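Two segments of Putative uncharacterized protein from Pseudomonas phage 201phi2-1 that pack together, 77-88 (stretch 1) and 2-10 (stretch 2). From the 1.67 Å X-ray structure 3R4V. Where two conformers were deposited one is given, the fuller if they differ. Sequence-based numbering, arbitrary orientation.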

ATOM      1  N   THR A  77      11.517   7.117  15.015  1.00 40.12           N
ATOM      2  CA  THR A  77      10.781   6.130  15.794  1.00 40.74           C
ATOM      3  C   THR A  77      10.679   4.787  15.071  1.00 36.68           C
ATOM      4  O   THR A  77      10.126   3.834  15.607  1.00 36.95           O
ATOM      5  CB  THR A  77       9.360   6.613  16.145  1.00 38.70           C
ATOM      6  OG1 THR A  77       8.514   6.495  14.996  1.00 35.38           O
ATOM      7  CG2 THR A  77       9.377   8.066  16.634  1.00 41.08           C
ATOM      8  N   ILE A  78      11.202   4.706  13.854  1.00 32.39           N
ATOM      9  CA  ILE A  78      11.114   3.457  13.096  1.00 29.80           C
ATOM     10  C   ILE A  78      12.472   2.778  13.087  1.00 32.72           C
ATOM     11  O   ILE A  78      13.411   3.266  12.471  1.00 38.39           O
ATOM     12  CB  ILE A  78      10.608   3.692  11.650  1.00 30.25           C
ATOM     13  CG1 ILE A  78       9.227   4.360  11.673  1.00 30.04           C
ATOM     14  CG2 ILE A  78      10.574   2.372  10.867  1.00 22.62           C
ATOM     15  CD1 ILE A  78       8.733   4.827  10.299  1.00 25.80           C
ATOM     16  N   PRO A  79      12.587   1.649  13.795  1.00 37.95           N
ATOM     17  CA  PRO A  79      13.867   0.949  13.934  1.00 39.37           C
ATOM     18  C   PRO A  79      14.408   0.479  12.590  1.00 29.71           C
ATOM     19  O   PRO A  79      13.638   0.302  11.652  1.00 33.53           O
ATOM     20  CB  PRO A  79      13.509  -0.279  14.777  1.00 40.42           C
ATOM     21  CG  PRO A  79      12.184   0.016  15.381  1.00 46.33           C
ATOM     22  CD  PRO A  79      11.480   0.918  14.429  1.00 39.94           C
ATOM     23  N   GLU A  80      15.719   0.284  12.504  1.00 35.52           N
ATOM     24  CA  GLU A  80      16.313  -0.380  11.352  1.00 36.08           C
ATOM     25  C   GLU A  80      15.797  -1.810  11.304  1.00 39.40           C
ATOM     26  O   GLU A  80      15.793  -2.511  12.318  1.00 37.52           O
ATOM     27  CB  GLU A  80      17.840  -0.386  11.447  1.00 41.49           C
ATOM     28  CG  GLU A  80      18.492   0.991  11.357  1.00 54.69           C
ATOM     29  CD  GLU A  80      18.352   1.628   9.979  1.00 64.91           C
ATOM     30  OE1 GLU A  80      18.315   0.883   8.971  1.00 62.39           O
ATOM     31  OE2 GLU A  80      18.280   2.876   9.905  1.00 65.89           O
ATOM     32  N   ALA A  81      15.354  -2.241  10.132  1.00 33.94           N
ATOM     33  CA  ALA A  81      14.870  -3.609   9.979  1.00 36.69           C
ATOM     34  C   ALA A  81      15.347  -4.228   8.675  1.00 36.99           C
ATOM     35  O   ALA A  81      15.689  -3.521   7.727  1.00 39.25           O
ATOM     36  CB  ALA A  81      13.355  -3.651  10.066  1.00 29.35           C
ATOM     37  N   ASP A  82      15.370  -5.556   8.638  1.00 30.01           N
ATOM     38  CA  ASP A  82      15.755  -6.286   7.438  1.00 29.94           C
ATOM     39  C   ASP A  82      14.696  -6.221   6.335  1.00 27.06           C
ATOM     40  O   ASP A  82      14.996  -6.462   5.165  1.00 30.93           O
ATOM     41  CB  ASP A  82      16.063  -7.744   7.774  1.00 34.19           C
ATOM     42  CG  ASP A  82      17.361  -7.904   8.555  1.00 41.47           C
ATOM     43  OD1 ASP A  82      18.260  -7.051   8.386  1.00 39.18           O
ATOM     44  OD2 ASP A  82      17.474  -8.880   9.335  1.00 38.63           O
ATOM     45  N   PHE A  83      13.455  -5.924   6.710  1.00 29.68           N
ATOM     46  CA  PHE A  83      12.381  -5.811   5.735  1.00 23.82           C
ATOM     47  C   PHE A  83      11.300  -4.913   6.308  1.00 21.36           C
ATOM     48  O   PHE A  83      11.137  -4.841   7.522  1.00 24.88           O
ATOM     49  CB  PHE A  83      11.814  -7.209   5.428  1.00 25.94           C
ATOM     50  CG  PHE A  83      10.954  -7.270   4.193  1.00 26.57           C
ATOM     51  CD1 PHE A  83      11.516  -7.484   2.938  1.00 19.92           C
ATOM     52  CD2 PHE A  83       9.585  -7.136   4.285  1.00 21.42           C
ATOM     53  CE1 PHE A  83      10.720  -7.555   1.800  1.00 24.27           C
ATOM     54  CE2 PHE A  83       8.784  -7.202   3.155  1.00 20.42           C
ATOM     55  CZ  PHE A  83       9.348  -7.420   1.908  1.00 21.75           C
ATOM     56  N   TYR A  84      10.578  -4.195   5.448  1.00 21.50           N
ATOM     57  CA  TYR A  84       9.464  -3.381   5.929  1.00 21.12           C
ATOM     58  C   TYR A  84       8.197  -3.671   5.144  1.00 21.61           C
ATOM     59  O   TYR A  84       8.241  -4.039   3.978  1.00 23.00           O
ATOM     60  CB  TYR A  84       9.760  -1.876   5.819  1.00 19.05           C
ATOM     61  CG  TYR A  84      11.060  -1.420   6.466  1.00 24.54           C
ATOM     62  CD1 TYR A  84      11.062  -0.734   7.684  1.00 21.09           C
ATOM     63  CD2 TYR A  84      12.283  -1.663   5.851  1.00 21.83           C
ATOM     64  CE1 TYR A  84      12.259  -0.300   8.271  1.00 24.54           C
ATOM     65  CE2 TYR A  84      13.473  -1.232   6.428  1.00 28.33           C
ATOM     66  CZ  TYR A  84      13.454  -0.563   7.637  1.00 31.07           C
ATOM     67  OH  TYR A  84      14.641  -0.142   8.188  1.00 36.75           O
ATOM     68  N   ILE A  85       7.061  -3.475   5.783  1.00 22.03           N
ATOM     69  CA  ILE A  85       5.787  -3.537   5.084  1.00 20.39           C
ATOM     70  C   ILE A  85       5.080  -2.213   5.349  1.00 18.54           C
ATOM     71  O   ILE A  85       4.982  -1.788   6.502  1.00 24.98           O
ATOM     72  CB  ILE A  85       4.942  -4.696   5.609  1.00 21.71           C
ATOM     73  CG1 ILE A  85       5.691  -6.020   5.391  1.00 18.63           C
ATOM     74  CG2 ILE A  85       3.552  -4.708   4.953  1.00 19.72           C
ATOM     75  CD1 ILE A  85       5.070  -7.221   6.083  1.00 25.47           C
ATOM     76  N   VAL A  86       4.592  -1.559   4.296  1.00 19.85           N
ATOM     77  CA  VAL A  86       3.886  -0.284   4.450  1.00 22.53           C
ATOM     78  C   VAL A  86       2.436  -0.418   3.976  1.00 20.92           C
ATOM     79  O   VAL A  86       2.184  -1.053   2.965  1.00 23.89           O
ATOM     80  CB  VAL A  86       4.537   0.798   3.613  1.00 17.66           C
ATOM     81  CG1 VAL A  86       3.974   2.166   4.015  1.00 19.07           C
ATOM     82  CG2 VAL A  86       6.044   0.760   3.783  1.00 20.98           C
ATOM     83  N   CYS A  87       1.491   0.189   4.686  1.00 18.25           N
ATOM     84  CA  CYS A  87       0.083  -0.029   4.368  1.00 15.03           C
ATOM     85  C   CYS A  87      -0.765   1.222   4.566  1.00 18.87           C
ATOM     86  O   CYS A  87      -0.744   1.837   5.626  1.00 19.32           O
ATOM     87  CB  CYS A  87      -0.471  -1.186   5.224  1.00 17.82           C
ATOM     88  SG  CYS A  87      -2.261  -1.451   5.066  1.00 21.05           S
ATOM     89  N   TYR A  88      -1.513   1.594   3.539  1.00 17.66           N
ATOM     90  CA  TYR A  88      -2.348   2.782   3.609  1.00 16.65           C
ATOM     91  C   TYR A  88      -3.315   2.829   2.435  1.00 20.52           C
ATOM     92  O   TYR A  88      -3.158   2.084   1.469  1.00 20.26           O
ATOM     93  CB  TYR A  88      -1.458   4.037   3.608  1.00 18.21           C
ATOM     94  CG  TYR A  88      -0.491   4.098   2.435  1.00 17.57           C
ATOM     95  CD1 TYR A  88      -0.829   4.782   1.282  1.00 13.46           C
ATOM     96  CD2 TYR A  88       0.763   3.485   2.496  1.00 16.59           C
ATOM     97  CE1 TYR A  88       0.062   4.857   0.189  1.00 15.86           C
ATOM     98  CE2 TYR A  88       1.654   3.561   1.412  1.00 18.81           C
ATOM     99  CZ  TYR A  88       1.288   4.246   0.275  1.00 18.49           C
ATOM    100  OH  TYR A  88       2.153   4.317  -0.802  1.00 19.09           O
TER
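Stretch 2 (2-10) PVKVCLIFA

Stretch 2 lies alongside stretch 1 as a parallel neighbor. Residues 6-10 form a strand that runs beside strand 84-88. The two axes come within 4.7 Å, with 14° between their N-to-C directions. Residues 3-5, which lead into the strand, are loop; Lys4 is not extended (phi/psi -68/-45). Together the stretches bury 910 Å².

Thr77 makes no contact. Ile78 points toward stretch 2 and meets two residues: its CG2 lies 3.6 Å from Cys6 SG, and its CD1 lies 4.1 Å from Ile8 CD1. Pro79 CD is 4.3 Å from the same Cys6 SG. Backbone pairing begins at Glu80, whose O accepts a hydrogen bond from Val3 N at 3.2 Å. Ala81 forms a single bridge with Val3. Its CB touches Val3 CG2 at 3.4 Å and Cys6 CB at 3.8 Å. Asp82 N donates to Val3 O at 2.9 Å.

Phe83 O accepts from Cys6 N at 3.0 Å. The parallel ladder then starts with Tyr84 beside Cys6, Tyr84 CD1 to Cys6 CB 3.7 Å. Tyr84 CD1 also reaches Ile8 CD1 at 4.1 Å. Within stretch 1, Tyr84 OH accepts a hydrogen bond from Ala81 N at 2.9 Å, which ties the loop to the strand. Ile85 pairs with Leu7 but, as in a parallel ladder, bonds the residues before and after it: Ile85 N donates to Cys6 O at 3.0 Å, and Ile85 O accepts from Ile8 N at 2.7 Å. Ile85 CD1 meets Leu7 CD2 at 4.1 Å. Val86 pairs with Ile8, Val86 CG1 to Ile8 CG2 4.4 Å, on the same sheet face as Tyr84 and Cys6. Cys87 pairs with Phe9 on the face of Ile85 and Leu7, Cys87 CB to Phe9 CD1 3.5 Å. It repeats the pattern: Cys87 N donates to Ile8 O at 2.8 Å, and Cys87 O accepts from Ala10 N at 3.0 Å. Tyr88 CB ends the contact, 4.1 Å from Ala10 CB.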

ATOM      1  N   PRO A   2      19.192  -4.950  13.764  1.00 75.87           N
ATOM      2  CA  PRO A   2      17.926  -4.752  13.050  1.00 67.02           C
ATOM      3  C   PRO A   2      16.923  -5.845  13.397  1.00 54.88           C
ATOM      4  O   PRO A   2      17.327  -6.980  13.633  1.00 53.63           O
ATOM      5  CB  PRO A   2      18.330  -4.876  11.573  1.00 65.64           C
ATOM      6  CG  PRO A   2      19.814  -4.723  11.549  1.00 71.21           C
ATOM      7  CD  PRO A   2      20.290  -5.287  12.847  1.00 76.62           C
ATOM      8  N   VAL A   3      15.638  -5.502  13.432  1.00 50.50           N
ATOM      9  CA  VAL A   3      14.584  -6.494  13.623  1.00 51.09           C
ATOM     10  C   VAL A   3      14.316  -7.199  12.294  1.00 42.67           C
ATOM     11  O   VAL A   3      14.796  -6.750  11.255  1.00 42.24           O
ATOM     12  CB  VAL A   3      13.290  -5.843  14.147  1.00 52.97           C
ATOM     13  CG1 VAL A   3      13.498  -5.314  15.557  1.00 62.25           C
ATOM     14  CG2 VAL A   3      12.846  -4.723  13.216  1.00 47.93           C
ATOM     15  N   LYS A   4      13.565  -8.299  12.321  1.00 37.50           N
ATOM     16  CA  LYS A   4      13.291  -9.059  11.108  1.00 33.55           C
ATOM     17  C   LYS A   4      12.410  -8.258  10.154  1.00 31.48           C
ATOM     18  O   LYS A   4      12.655  -8.201   8.946  1.00 27.15           O
ATOM     19  CB  LYS A   4      12.594 -10.390  11.430  1.00 37.89           C
ATOM     20  CG  LYS A   4      13.440 -11.425  12.152  1.00 41.82           C
ATOM     21  CD  LYS A   4      12.712 -12.769  12.178  1.00 47.52           C
ATOM     22  CE  LYS A   4      13.277 -13.718  13.230  1.00 64.10           C
ATOM     23  NZ  LYS A   4      14.704 -14.060  12.991  1.00 70.60           N
ATOM     24  N   VAL A   5      11.371  -7.646  10.704  1.00 30.15           N
ATOM     25  CA  VAL A   5      10.437  -6.883   9.890  1.00 26.81           C
ATOM     26  C   VAL A   5       9.782  -5.801  10.724  1.00 30.18           C
ATOM     27  O   VAL A   5       9.458  -6.003  11.903  1.00 33.56           O
ATOM     28  CB  VAL A   5       9.346  -7.807   9.265  1.00 28.14           C
ATOM     29  CG1 VAL A   5       8.507  -8.443  10.346  1.00 36.85           C
ATOM     30  CG2 VAL A   5       8.461  -7.038   8.296  1.00 29.06           C
ATOM     31  N   CYS A   6       9.627  -4.641  10.102  1.00 24.89           N
ATOM     32  CA  CYS A   6       8.902  -3.547  10.702  0.76 23.46           C
ATOM     33  C   CYS A   6       7.668  -3.247   9.841  1.00 24.76           C
ATOM     34  O   CYS A   6       7.771  -3.084   8.623  1.00 25.48           O
ATOM     35  CB  CYS A   6       9.823  -2.333  10.804  0.76 27.91           C
ATOM     36  SG  CYS A   6       9.015  -0.843  11.336  0.76 35.61           S
ATOM     37  N   LEU A   7       6.503  -3.192  10.480  1.00 24.34           N
ATOM     38  CA  LEU A   7       5.258  -2.936   9.765  1.00 22.98           C
ATOM     39  C   LEU A   7       4.786  -1.511  10.026  1.00 21.23           C
ATOM     40  O   LEU A   7       4.639  -1.084  11.178  1.00 28.53           O
ATOM     41  CB  LEU A   7       4.171  -3.926  10.188  1.00 23.39           C
ATOM     42  CG  LEU A   7       4.485  -5.393   9.900  1.00 23.81           C
ATOM     43  CD1 LEU A   7       5.211  -6.011  11.090  1.00 26.35           C
ATOM     44  CD2 LEU A   7       3.213  -6.151   9.619  1.00 32.88           C
ATOM     45  N   ILE A   8       4.518  -0.789   8.945  1.00 19.29           N
ATOM     46  CA  ILE A   8       4.156   0.616   9.040  1.00 22.18           C
ATOM     47  C   ILE A   8       2.769   0.850   8.439  1.00 21.09           C
ATOM     48  O   ILE A   8       2.504   0.423   7.313  1.00 23.88           O
ATOM     49  CB  ILE A   8       5.179   1.459   8.281  1.00 20.00           C
ATOM     50  CG1 ILE A   8       6.561   1.283   8.916  1.00 24.31           C
ATOM     51  CG2 ILE A   8       4.753   2.925   8.255  1.00 22.06           C
ATOM     52  CD1 ILE A   8       7.705   1.634   7.994  1.00 21.13           C
ATOM     53  N   PHE A   9       1.896   1.519   9.193  1.00 23.10           N
ATOM     54  CA  PHE A   9       0.520   1.787   8.768  1.00 19.79           C
ATOM     55  C   PHE A   9       0.251   3.271   8.847  1.00 20.97           C
ATOM     56  O   PHE A   9       0.655   3.928   9.809  1.00 23.84           O
ATOM     57  CB  PHE A   9      -0.485   1.066   9.681  1.00 19.22           C
ATOM     58  CG  PHE A   9      -0.367  -0.418   9.629  1.00 19.19           C
ATOM     59  CD1 PHE A   9      -1.106  -1.146   8.706  1.00 22.00           C
ATOM     60  CD2 PHE A   9       0.535  -1.078  10.441  1.00 24.90           C
ATOM     61  CE1 PHE A   9      -0.973  -2.521   8.620  1.00 24.85           C
ATOM     62  CE2 PHE A   9       0.667  -2.454  10.366  1.00 27.28           C
ATOM     63  CZ  PHE A   9      -0.087  -3.176   9.454  1.00 23.99           C
ATOM     64  N   ALA A  10      -0.455   3.795   7.853  1.00 19.76           N
ATOM     65  CA  ALA A  10      -0.685   5.236   7.782  1.00 22.76           C
ATOM     66  C   ALA A  10      -2.117   5.561   7.408  1.00 16.75           C
ATOM     67  O   ALA A  10      -2.723   4.888   6.574  1.00 25.43           O
ATOM     68  CB  ALA A  10       0.261   5.868   6.788  1.00 20.02           C
TER